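Local coordinates for Lmo2812 protein (Listeria monocytogenes EGD-e, PDB 5ZQA), which probably acts as a serine-type D-Ala-D-Ala carboxypeptidase that trims peptidoglycan precursors in the bacterial cell wall, at residues 175-186 / 246-254; 212-222 / 262-270. All blocks are in the same frame, centred on the assembly; numbering follows the deposited sequence.

Contact 1. Residues 175-186 / 246-254; sequences TKDLFLLSSKLI and KRVISIVLD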
loop_
_atom_site.group_PDB
_atom_site.type_symbol
_atom_site.label_atom_id
_atom_site.label_comp_id
_atom_site.label_asym_id
_atom_site.label_seq_id
_atom_site.Cartn_x
_atom_site.Cartn_y
_atom_site.Cartn_z
ATOM N N THR A 175 -3.551 -7.006 -10.526
ATOM C CA THR A 175 -4.638 -6.251 -9.906
ATOM C C THR A 175 -5.550 -7.171 -9.110
ATOM O O THR A 175 -6.079 -6.774 -8.074
ATOM C CB THR A 175 -5.520 -5.464 -10.900
ATOM O OG1 THR A 175 -6.300 -6.362 -11.695
ATOM C CG2 THR A 175 -4.684 -4.555 -11.777
ATOM N N LYS A 176 -5.738 -8.400 -9.589
ATOM C CA LYS A 176 -6.577 -9.355 -8.879
ATOM C C LYS A 176 -6.002 -9.679 -7.492
ATOM O O LYS A 176 -6.727 -9.671 -6.495
ATOM C CB LYS A 176 -6.757 -10.630 -9.708
ATOM C CG LYS A 176 -7.648 -10.450 -10.925
ATOM C CD LYS A 176 -7.842 -11.781 -11.641
ATOM C CE LYS A 176 -8.963 -11.692 -12.666
ATOM N NZ LYS A 176 -10.273 -11.314 -12.045
ATOM N N ASP A 177 -4.702 -9.949 -7.417
ATOM C CA ASP A 177 -4.090 -10.263 -6.128
ATOM C C ASP A 177 -4.038 -9.039 -5.206
ATOM O O ASP A 177 -4.222 -9.160 -3.989
ATOM C CB ASP A 177 -2.687 -10.818 -6.337
ATOM C CG ASP A 177 -2.674 -12.308 -6.616
ATOM O OD1 ASP A 177 -3.670 -13.011 -6.335
ATOM O OD2 ASP A 177 -1.629 -12.782 -7.097
ATOM N N LEU A 178 -3.800 -7.860 -5.782
ATOM C CA LEU A 178 -3.766 -6.642 -4.980
ATOM C C LEU A 178 -5.152 -6.319 -4.398
ATOM O O LEU A 178 -5.250 -5.837 -3.266
ATOM C CB LEU A 178 -3.220 -5.473 -5.812
ATOM C CG LEU A 178 -1.731 -5.582 -6.137
ATOM C CD1 LEU A 178 -1.367 -4.537 -7.163
ATOM C CD2 LEU A 178 -0.872 -5.441 -4.878
ATOM N N PHE A 179 -6.215 -6.599 -5.150
ATOM C CA PHE A 179 -7.559 -6.471 -4.604
ATOM C C PHE A 179 -7.749 -7.372 -3.385
ATOM O O PHE A 179 -8.289 -6.942 -2.373
ATOM C CB PHE A 179 -8.615 -6.803 -5.668
ATOM C CG PHE A 179 -9.990 -7.037 -5.098
ATOM C CD1 PHE A 179 -10.626 -6.045 -4.358
ATOM C CD2 PHE A 179 -10.634 -8.239 -5.290
ATOM C CE1 PHE A 179 -11.878 -6.247 -3.818
ATOM C CE2 PHE A 179 -11.907 -8.455 -4.753
ATOM C CZ PHE A 179 -12.525 -7.453 -4.018
ATOM N N LEU A 180 -7.298 -8.620 -3.491
ATOM C CA LEU A 180 -7.443 -9.576 -2.399
ATOM C C LEU A 180 -6.668 -9.119 -1.169
ATOM O O LEU A 180 -7.192 -9.160 -0.054
ATOM C CB LEU A 180 -6.967 -10.962 -2.838
ATOM C CG LEU A 180 -7.125 -12.070 -1.795
ATOM C CD1 LEU A 180 -8.529 -12.082 -1.187
ATOM C CD2 LEU A 180 -6.823 -13.401 -2.431
ATOM N N LEU A 181 -5.425 -8.693 -1.365
ATOM C CA LEU A 181 -4.625 -8.220 -0.238
ATOM C C LEU A 181 -5.277 -7.021 0.436
ATOM O O LEU A 181 -5.385 -6.964 1.662
ATOM C CB LEU A 181 -3.221 -7.858 -0.701
ATOM C CG LEU A 181 -2.337 -7.167 0.328
ATOM C CD1 LEU A 181 -2.189 -8.003 1.591
ATOM C CD2 LEU A 181 -0.989 -6.826 -0.294
ATOM N N SER A 182 -5.719 -6.068 -0.372
ATOM C CA SER A 182 -6.307 -4.845 0.159
ATOM C C SER A 182 -7.619 -5.136 0.882
ATOM O O SER A 182 -7.881 -4.579 1.943
ATOM C CB SER A 182 -6.530 -3.833 -0.972
ATOM O OG SER A 182 -5.290 -3.492 -1.580
ATOM N N SER A 183 -8.439 -6.006 0.301
ATOM C CA SER A 183 -9.720 -6.365 0.907
ATOM C C SER A 183 -9.502 -7.089 2.238
ATOM O O SER A 183 -10.172 -6.790 3.231
ATOM C CB SER A 183 -10.543 -7.219 -0.067
ATOM O OG SER A 183 -9.959 -8.489 -0.261
ATOM N N LYS A 184 -8.549 -8.019 2.273
ATOM C CA LYS A 184 -8.249 -8.754 3.498
ATOM C C LYS A 184 -7.696 -7.823 4.573
ATOM O O LYS A 184 -8.027 -7.951 5.751
ATOM C CB LYS A 184 -7.253 -9.884 3.215
ATOM C CG LYS A 184 -7.033 -10.819 4.385
ATOM C CD LYS A 184 -8.203 -11.762 4.591
ATOM C CE LYS A 184 -8.372 -12.717 3.418
ATOM N NZ LYS A 184 -9.370 -13.768 3.752
ATOM N N LEU A 185 -6.843 -6.889 4.164
ATOM C CA LEU A 185 -6.290 -5.923 5.107
ATOM C C LEU A 185 -7.401 -5.075 5.730
ATOM O O LEU A 185 -7.462 -4.906 6.953
ATOM C CB LEU A 185 -5.249 -5.034 4.412
ATOM C CG LEU A 185 -4.718 -3.837 5.201
ATOM C CD1 LEU A 185 -3.991 -4.274 6.457
ATOM C CD2 LEU A 185 -3.795 -2.990 4.316
ATOM N N ILE A 186 -8.298 -4.564 4.894
ATOM C CA ILE A 186 -9.373 -3.706 5.368
ATOM C C ILE A 186 -10.411 -4.478 6.207
ATOM O O ILE A 186 -10.872 -3.978 7.236
ATOM C CB ILE A 186 -10.046 -2.996 4.176
ATOM C CG1 ILE A 186 -9.072 -1.988 3.553
ATOM C CG2 ILE A 186 -11.342 -2.292 4.599
ATOM C CD1 ILE A 186 -9.555 -1.431 2.217
ATOM N N LYS A 246 -21.577 0.275 0.582
ATOM C CA LYS A 246 -20.869 -0.466 -0.449
ATOM C C LYS A 246 -19.449 0.063 -0.562
ATOM O O LYS A 246 -19.255 1.249 -0.794
ATOM C CB LYS A 246 -21.585 -0.351 -1.801
ATOM C CG LYS A 246 -20.727 -0.758 -3.003
ATOM C CD LYS A 246 -21.463 -0.537 -4.313
ATOM C CE LYS A 246 -20.550 -0.786 -5.503
ATOM N NZ LYS A 246 -21.257 -0.566 -6.793
ATOM N N ARG A 247 -18.467 -0.818 -0.397
ATOM C CA ARG A 247 -17.074 -0.417 -0.540
ATOM C C ARG A 247 -16.491 -0.949 -1.839
ATOM O O ARG A 247 -16.773 -2.083 -2.243
ATOM C CB ARG A 247 -16.243 -0.906 0.655
ATOM C CG ARG A 247 -14.747 -0.572 0.518
ATOM C CD ARG A 247 -13.938 -0.856 1.796
ATOM N NE ARG A 247 -14.335 0.027 2.895
ATOM C CZ ARG A 247 -13.905 1.279 3.048
ATOM N NH1 ARG A 247 -13.057 1.810 2.179
ATOM N NH2 ARG A 247 -14.334 2.010 4.079
ATOM N N VAL A 248 -15.690 -0.119 -2.505
ATOM C CA VAL A 248 -14.987 -0.577 -3.696
ATOM C C VAL A 248 -13.498 -0.369 -3.485
ATOM O O VAL A 248 -13.081 0.443 -2.646
ATOM C CB VAL A 248 -15.449 0.145 -4.981
ATOM C CG1 VAL A 248 -16.959 -0.066 -5.196
ATOM C CG2 VAL A 248 -15.104 1.625 -4.935
ATOM N N ILE A 249 -12.705 -1.153 -4.208
ATOM C CA ILE A 249 -11.260 -1.008 -4.203
ATOM C C ILE A 249 -10.798 -0.866 -5.643
ATOM O O ILE A 249 -11.142 -1.686 -6.499
ATOM C CB ILE A 249 -10.574 -2.198 -3.534
ATOM C CG1 ILE A 249 -10.931 -2.228 -2.044
ATOM C CG2 ILE A 249 -9.054 -2.100 -3.706
ATOM C CD1 ILE A 249 -10.399 -3.457 -1.321
ATOM N N SER A 250 -10.052 0.200 -5.917
ATOM C CA SER A 250 -9.517 0.432 -7.256
ATOM C C SER A 250 -8.019 0.183 -7.273
ATOM O O SER A 250 -7.330 0.460 -6.296
ATOM C CB SER A 250 -9.823 1.859 -7.713
ATOM O OG SER A 250 -9.185 2.808 -6.865
ATOM N N ILE A 251 -7.525 -0.352 -8.387
ATOM C CA ILE A 251 -6.099 -0.590 -8.569
ATOM C C ILE A 251 -5.617 0.080 -9.853
ATOM O O ILE A 251 -6.196 -0.147 -10.918
ATOM C CB ILE A 251 -5.768 -2.089 -8.686
ATOM C CG1 ILE A 251 -6.509 -2.921 -7.631
ATOM C CG2 ILE A 251 -4.260 -2.291 -8.648
ATOM C CD1 ILE A 251 -6.031 -2.682 -6.282
ATOM N N VAL A 252 -4.569 0.897 -9.746
ATOM C CA VAL A 252 -3.913 1.546 -10.881
ATOM C C VAL A 252 -2.428 1.222 -10.845
ATOM O O VAL A 252 -1.762 1.512 -9.856
ATOM C CB VAL A 252 -4.118 3.080 -10.846
ATOM C CG1 VAL A 252 -3.121 3.794 -11.758
ATOM C CG2 VAL A 252 -5.557 3.420 -11.217
ATOM N N LEU A 253 -1.923 0.605 -11.910
ATOM C CA LEU A 253 -0.509 0.256 -12.021
ATOM C C LEU A 253 0.098 0.848 -13.285
ATOM O O LEU A 253 -0.483 0.734 -14.363
ATOM C CB LEU A 253 -0.324 -1.268 -12.026
ATOM C CG LEU A 253 -0.927 -1.998 -10.827
ATOM C CD1 LEU A 253 -0.931 -3.507 -11.069
ATOM C CD2 LEU A 253 -0.142 -1.655 -9.572
ATOM N N ASP A 254 1.254 1.484 -13.127
ATOM C CA ASP A 254 2.049 2.030 -14.243
ATOM C C ASP A 254 1.312 3.112 -15.028
ATOM O O ASP A 254 1.242 3.063 -16.265
ATOM C CB ASP A 254 2.491 0.900 -15.194
ATOM C CG ASP A 254 3.616 1.328 -16.138
ATOM O OD1 ASP A 254 4.364 2.277 -15.800
ATOM O OD2 ASP A 254 3.755 0.711 -17.215
#
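Ile249 fits against one face of helix 175-186 and illustrates how a strand of the central sheet is covered by a helix running at 137° to it. At the root of this side chain, CB lies in the plane of the Phe179 ring, at its edge, 3.9 Å from CD1; the two side chains cross at about a right angle. The CG2 branch turns to Ser182, 4.1 Å from its CB. On the other branch, CG1 stands anti to the carbonyl carbon (chi1 -66°) and carries CD1 up to the helix backbone, where the methyl rests 3.6 Å from Ser183 N. The same CD1 meets CD1 of Ile186 tip to tip at 4.2 Å.

Two residues on, Ile251 is shaped differently. Its CG2 touches Thr175 CG2 and Leu178 CD1, while a bend at chi2 (-69°) brings its CD1 to 4.0 Å from Leu178 CB. Leu178 CD1 also meets Leu253 CD2 end on, at 4.0 Å. Near the start of the strand, the Ile186 CG2 methyl packs on the aliphatic part of Arg247, 4.1 Å from CD; the guanidinium beyond it is engaged by Asp223 and Thr240.

Two hydroxyls on this helix face find partners other than the strand. Ser182 OG gives its proton to Leu178 O (2.9 Å), which also accepts from Ser182 N on the opposite face of its carbonyl plane, and Thr175 OG1 pairs with Tyr41 OH of strand 37-42. The carbon atoms of both residues meet the isoleucines, probably at little cost. Between 175-186 and 246-254 the contact is thus apolar packing, while polar ties of the helix run to neighbouring strands.

Contact 2. Residues 212-222 / 262-270; sequences TNDLLGSIQGL and FKDTEKLME
The Asx turn of Asn213, within a type I beta turn from Asn213 to Leu216, shapes the start of loop 212-222 around the ring of Phe262. Asn213 OD1 accepts from Leu215 N at 3.0 Å, and its amide plane lies within 5° of the ring plane. Over one ring face comes Asp214, whose CB makes a CH-pi contact 4.1 Å from the ring centroid. The backbone contributes too: Thr212 O lies at the ring edge, 3.5 Å from CZ.

Leu215 and Phe262 lie alongside each other, pointing in opposite senses, with Leu215 CG 3.6 Å from CD1 of the ring; Leu215 CD1 reaches Thr265 CG2 at 3.6 Å. One turn along the helix from Phe262, Glu266 presents its CG to Ile219 CD1, 4.0 Å away. Met269 is bent at chi2 (-59°), and its CE meets Leu222 CD1 at 3.9 Å.

Phe237 of strand 236-243 stacks edge-to-face on Phe262, and Met269 also touches Ala241 of that strand. Helix 258-272 covers strands 236-243 and 246-255, and the loop runs alongside it, itself touching Phe237 and Arg243. Thr212, hydrogen-bonded to Thr227 of strand 222-230, brings the loop's start close to the predicted active-site Ser122 and to Lys226, predicted to bind substrate.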
loop_
_atom_site.group_PDB
_atom_site.type_symbol
_atom_site.label_atom_id
_atom_site.label_comp_id
_atom_site.label_asym_id
_atom_site.label_seq_id
_atom_site.Cartn_x
_atom_site.Cartn_y
_atom_site.Cartn_z
ATOM N N THR A 212 0.864 10.924 0.650
ATOM C CA THR A 212 1.047 10.860 -0.793
ATOM C C THR A 212 -0.282 10.693 -1.542
ATOM O O THR A 212 -0.319 10.777 -2.778
ATOM C CB THR A 212 1.973 9.695 -1.184
ATOM O OG1 THR A 212 1.400 8.467 -0.714
ATOM C CG2 THR A 212 3.375 9.867 -0.580
ATOM N N ASN A 213 -1.369 10.449 -0.810
ATOM C CA ASN A 213 -2.682 10.268 -1.436
ATOM C C ASN A 213 -3.352 11.607 -1.700
ATOM O O ASN A 213 -4.014 12.165 -0.821
ATOM C CB ASN A 213 -3.578 9.392 -0.552
ATOM C CG ASN A 213 -4.936 9.108 -1.183
ATOM O OD1 ASN A 213 -5.317 9.703 -2.200
ATOM N ND2 ASN A 213 -5.681 8.195 -0.569
ATOM N N ASP A 214 -3.209 12.101 -2.923
ATOM C CA ASP A 214 -3.727 13.423 -3.275
ATOM C C ASP A 214 -5.248 13.475 -3.430
ATOM O O ASP A 214 -5.806 14.556 -3.587
ATOM C CB ASP A 214 -3.079 13.918 -4.570
ATOM C CG ASP A 214 -1.600 14.234 -4.404
ATOM O OD1 ASP A 214 -1.149 14.435 -3.255
ATOM O OD2 ASP A 214 -0.888 14.294 -5.428
ATOM N N LEU A 215 -5.925 12.330 -3.404
ATOM C CA LEU A 215 -7.375 12.326 -3.606
ATOM C C LEU A 215 -8.180 12.416 -2.316
ATOM O O LEU A 215 -9.408 12.470 -2.354
ATOM C CB LEU A 215 -7.809 11.074 -4.374
ATOM C CG LEU A 215 -7.458 11.043 -5.859
ATOM C CD1 LEU A 215 -7.854 9.677 -6.435
ATOM C CD2 LEU A 215 -8.173 12.159 -6.607
ATOM N N LEU A 216 -7.502 12.403 -1.172
ATOM C CA LEU A 216 -8.204 12.582 0.088
ATOM C C LEU A 216 -8.873 13.954 0.103
ATOM O O LEU A 216 -8.218 14.969 -0.123
ATOM C CB LEU A 216 -7.246 12.431 1.275
ATOM C CG LEU A 216 -6.658 11.031 1.459
ATOM C CD1 LEU A 216 -5.538 11.082 2.503
ATOM C CD2 LEU A 216 -7.727 10.015 1.862
ATOM N N GLY A 217 -10.182 13.968 0.347
ATOM C CA GLY A 217 -10.946 15.206 0.342
ATOM C C GLY A 217 -11.422 15.635 -1.037
ATOM O O GLY A 217 -12.122 16.645 -1.166
ATOM N N SER A 218 -11.047 14.877 -2.067
ATOM C CA SER A 218 -11.448 15.185 -3.443
ATOM C C SER A 218 -12.497 14.224 -3.993
ATOM O O SER A 218 -13.274 14.570 -4.885
ATOM C CB SER A 218 -10.229 15.174 -4.357
ATOM O OG SER A 218 -9.366 16.248 -4.035
ATOM N N ILE A 219 -12.498 13.004 -3.472
ATOM C CA ILE A 219 -13.498 12.004 -3.840
ATOM C C ILE A 219 -14.269 11.653 -2.589
ATOM O O ILE A 219 -13.685 11.188 -1.606
ATOM C CB ILE A 219 -12.859 10.732 -4.433
ATOM C CG1 ILE A 219 -12.118 11.063 -5.731
ATOM C CG2 ILE A 219 -13.924 9.672 -4.676
ATOM C CD1 ILE A 219 -11.506 9.861 -6.417
ATOM N N GLN A 220 -15.575 11.884 -2.609
ATOM C CA GLN A 220 -16.378 11.613 -1.428
ATOM C C GLN A 220 -16.273 10.140 -1.067
ATOM O O GLN A 220 -16.321 9.272 -1.939
ATOM C CB GLN A 220 -17.841 12.017 -1.655
ATOM C CG GLN A 220 -18.676 11.986 -0.394
ATOM C CD GLN A 220 -19.188 10.605 -0.060
ATOM O OE1 GLN A 220 -19.499 9.814 -0.953
ATOM N NE2 GLN A 220 -19.282 10.304 1.231
ATOM N N GLY A 221 -16.083 9.873 0.220
ATOM C CA GLY A 221 -16.034 8.510 0.709
ATOM C C GLY A 221 -14.668 7.847 0.601
ATOM O O GLY A 221 -14.478 6.755 1.125
ATOM N N LEU A 222 -13.720 8.489 -0.078
ATOM C CA LEU A 222 -12.403 7.878 -0.265
ATOM C C LEU A 222 -11.586 7.951 1.019
ATOM O O LEU A 222 -11.404 9.035 1.578
ATOM C CB LEU A 222 -11.644 8.551 -1.416
ATOM C CG LEU A 222 -10.315 7.855 -1.733
ATOM C CD1 LEU A 222 -10.418 7.061 -3.007
ATOM C CD2 LEU A 222 -9.154 8.826 -1.794
ATOM N N PHE A 262 -4.110 9.450 -10.417
ATOM C CA PHE A 262 -5.288 9.876 -9.677
ATOM C C PHE A 262 -6.459 10.195 -10.623
ATOM O O PHE A 262 -7.616 9.981 -10.278
ATOM C CB PHE A 262 -4.943 11.067 -8.764
ATOM C CG PHE A 262 -3.954 10.722 -7.668
ATOM C CD1 PHE A 262 -4.220 9.697 -6.777
ATOM C CD2 PHE A 262 -2.762 11.421 -7.536
ATOM C CE1 PHE A 262 -3.328 9.375 -5.770
ATOM C CE2 PHE A 262 -1.861 11.101 -6.533
ATOM C CZ PHE A 262 -2.151 10.068 -5.649
ATOM N N LYS A 263 -6.151 10.688 -11.824
ATOM C CA LYS A 263 -7.188 10.872 -12.843
ATOM C C LYS A 263 -7.795 9.538 -13.234
ATOM O O LYS A 263 -9.009 9.439 -13.433
ATOM C CB LYS A 263 -6.620 11.560 -14.083
ATOM C CG LYS A 263 -6.111 12.957 -13.839
ATOM C CD LYS A 263 -7.246 13.946 -13.718
ATOM C CE LYS A 263 -6.702 15.372 -13.800
ATOM N NZ LYS A 263 -7.800 16.363 -13.791
ATOM N N ASP A 264 -6.953 8.515 -13.358
ATOM C CA ASP A 264 -7.449 7.162 -13.626
ATOM C C ASP A 264 -8.340 6.673 -12.488
ATOM O O ASP A 264 -9.372 6.046 -12.729
ATOM C CB ASP A 264 -6.306 6.148 -13.802
ATOM C CG ASP A 264 -5.482 6.367 -15.065
ATOM O OD1 ASP A 264 -5.917 7.098 -15.983
ATOM O OD2 ASP A 264 -4.378 5.776 -15.125
ATOM N N THR A 265 -7.916 6.928 -11.251
ATOM C CA THR A 265 -8.681 6.501 -10.090
ATOM C C THR A 265 -10.045 7.178 -10.047
ATOM O O THR A 265 -11.035 6.544 -9.685
ATOM C CB THR A 265 -7.903 6.771 -8.794
ATOM O OG1 THR A 265 -6.710 5.990 -8.820
ATOM C CG2 THR A 265 -8.709 6.379 -7.556
ATOM N N GLU A 266 -10.113 8.448 -10.451
ATOM C CA GLU A 266 -11.412 9.130 -10.521
ATOM C C GLU A 266 -12.372 8.393 -11.457
ATOM O O GLU A 266 -13.538 8.192 -11.123
ATOM C CB GLU A 266 -11.257 10.579 -10.987
ATOM C CG GLU A 266 -10.630 11.510 -9.968
ATOM C CD GLU A 266 -10.552 12.939 -10.489
ATOM O OE1 GLU A 266 -11.610 13.595 -10.603
ATOM O OE2 GLU A 266 -9.436 13.400 -10.807
ATOM N N LYS A 267 -11.870 7.994 -12.621
ATOM C CA LYS A 267 -12.679 7.273 -13.598
ATOM C C LYS A 267 -13.133 5.919 -13.056
ATOM O O LYS A 267 -14.275 5.510 -13.258
ATOM C CB LYS A 267 -11.894 7.091 -14.889
ATOM C CG LYS A 267 -11.717 8.380 -15.671
ATOM C CD LYS A 267 -10.830 8.127 -16.861
ATOM C CE LYS A 267 -10.631 9.382 -17.699
ATOM N NZ LYS A 267 -9.523 9.135 -18.662
ATOM N N LEU A 268 -12.239 5.234 -12.345
ATOM C CA LEU A 268 -12.571 3.920 -11.797
ATOM C C LEU A 268 -13.594 4.027 -10.671
ATOM O O LEU A 268 -14.493 3.179 -10.555
ATOM C CB LEU A 268 -11.304 3.207 -11.295
ATOM C CG LEU A 268 -10.332 2.772 -12.398
ATOM C CD1 LEU A 268 -8.993 2.395 -11.794
ATOM C CD2 LEU A 268 -10.900 1.594 -13.185
ATOM N N MET A 269 -13.478 5.070 -9.850
ATOM C CA MET A 269 -14.425 5.262 -8.758
ATOM C C MET A 269 -15.817 5.582 -9.313
ATOM O O MET A 269 -16.823 5.127 -8.761
ATOM C CB MET A 269 -13.928 6.360 -7.804
ATOM C CG MET A 269 -12.779 5.904 -6.892
ATOM S SD MET A 269 -13.288 4.482 -5.887
ATOM C CE MET A 269 -11.768 4.046 -5.031
ATOM N N GLU A 270 -15.870 6.324 -10.419
ATOM C CA GLU A 270 -17.142 6.603 -11.098
ATOM C C GLU A 270 -17.814 5.304 -11.557
ATOM O O GLU A 270 -19.018 5.113 -11.374
ATOM C CB GLU A 270 -16.931 7.542 -12.296
ATOM C CG GLU A 270 -18.216 7.878 -13.047
ATOM C CD GLU A 270 -18.101 9.146 -13.878
ATOM O OE1 GLU A 270 -17.511 10.133 -13.389
ATOM O OE2 GLU A 270 -18.610 9.156 -15.020
#

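In the fold
Contacts 1 and 2 lie on the two faces of one antiparallel sheet, their centres about 14 Å apart. Along the chain their segments alternate, in the order 175-186, 212-222, 246-254, 262-270, and strand 246-255 leads directly into helix 258-272. That strand is the seam: its residues facing helix 175-188 build contact 1, while Val248, Ser250 and Val252, on its other face, pack on Thr265, Leu268 and Met269 of contact 2's helix. The five-stranded sheet has helices on both faces, as in the penicillin-recognising domain of penicillin-binding proteins and serine beta-lactamases. Both contacts also approach Lys226, predicted to bind substrate, so this packing lies close to the probable catalytic cleft.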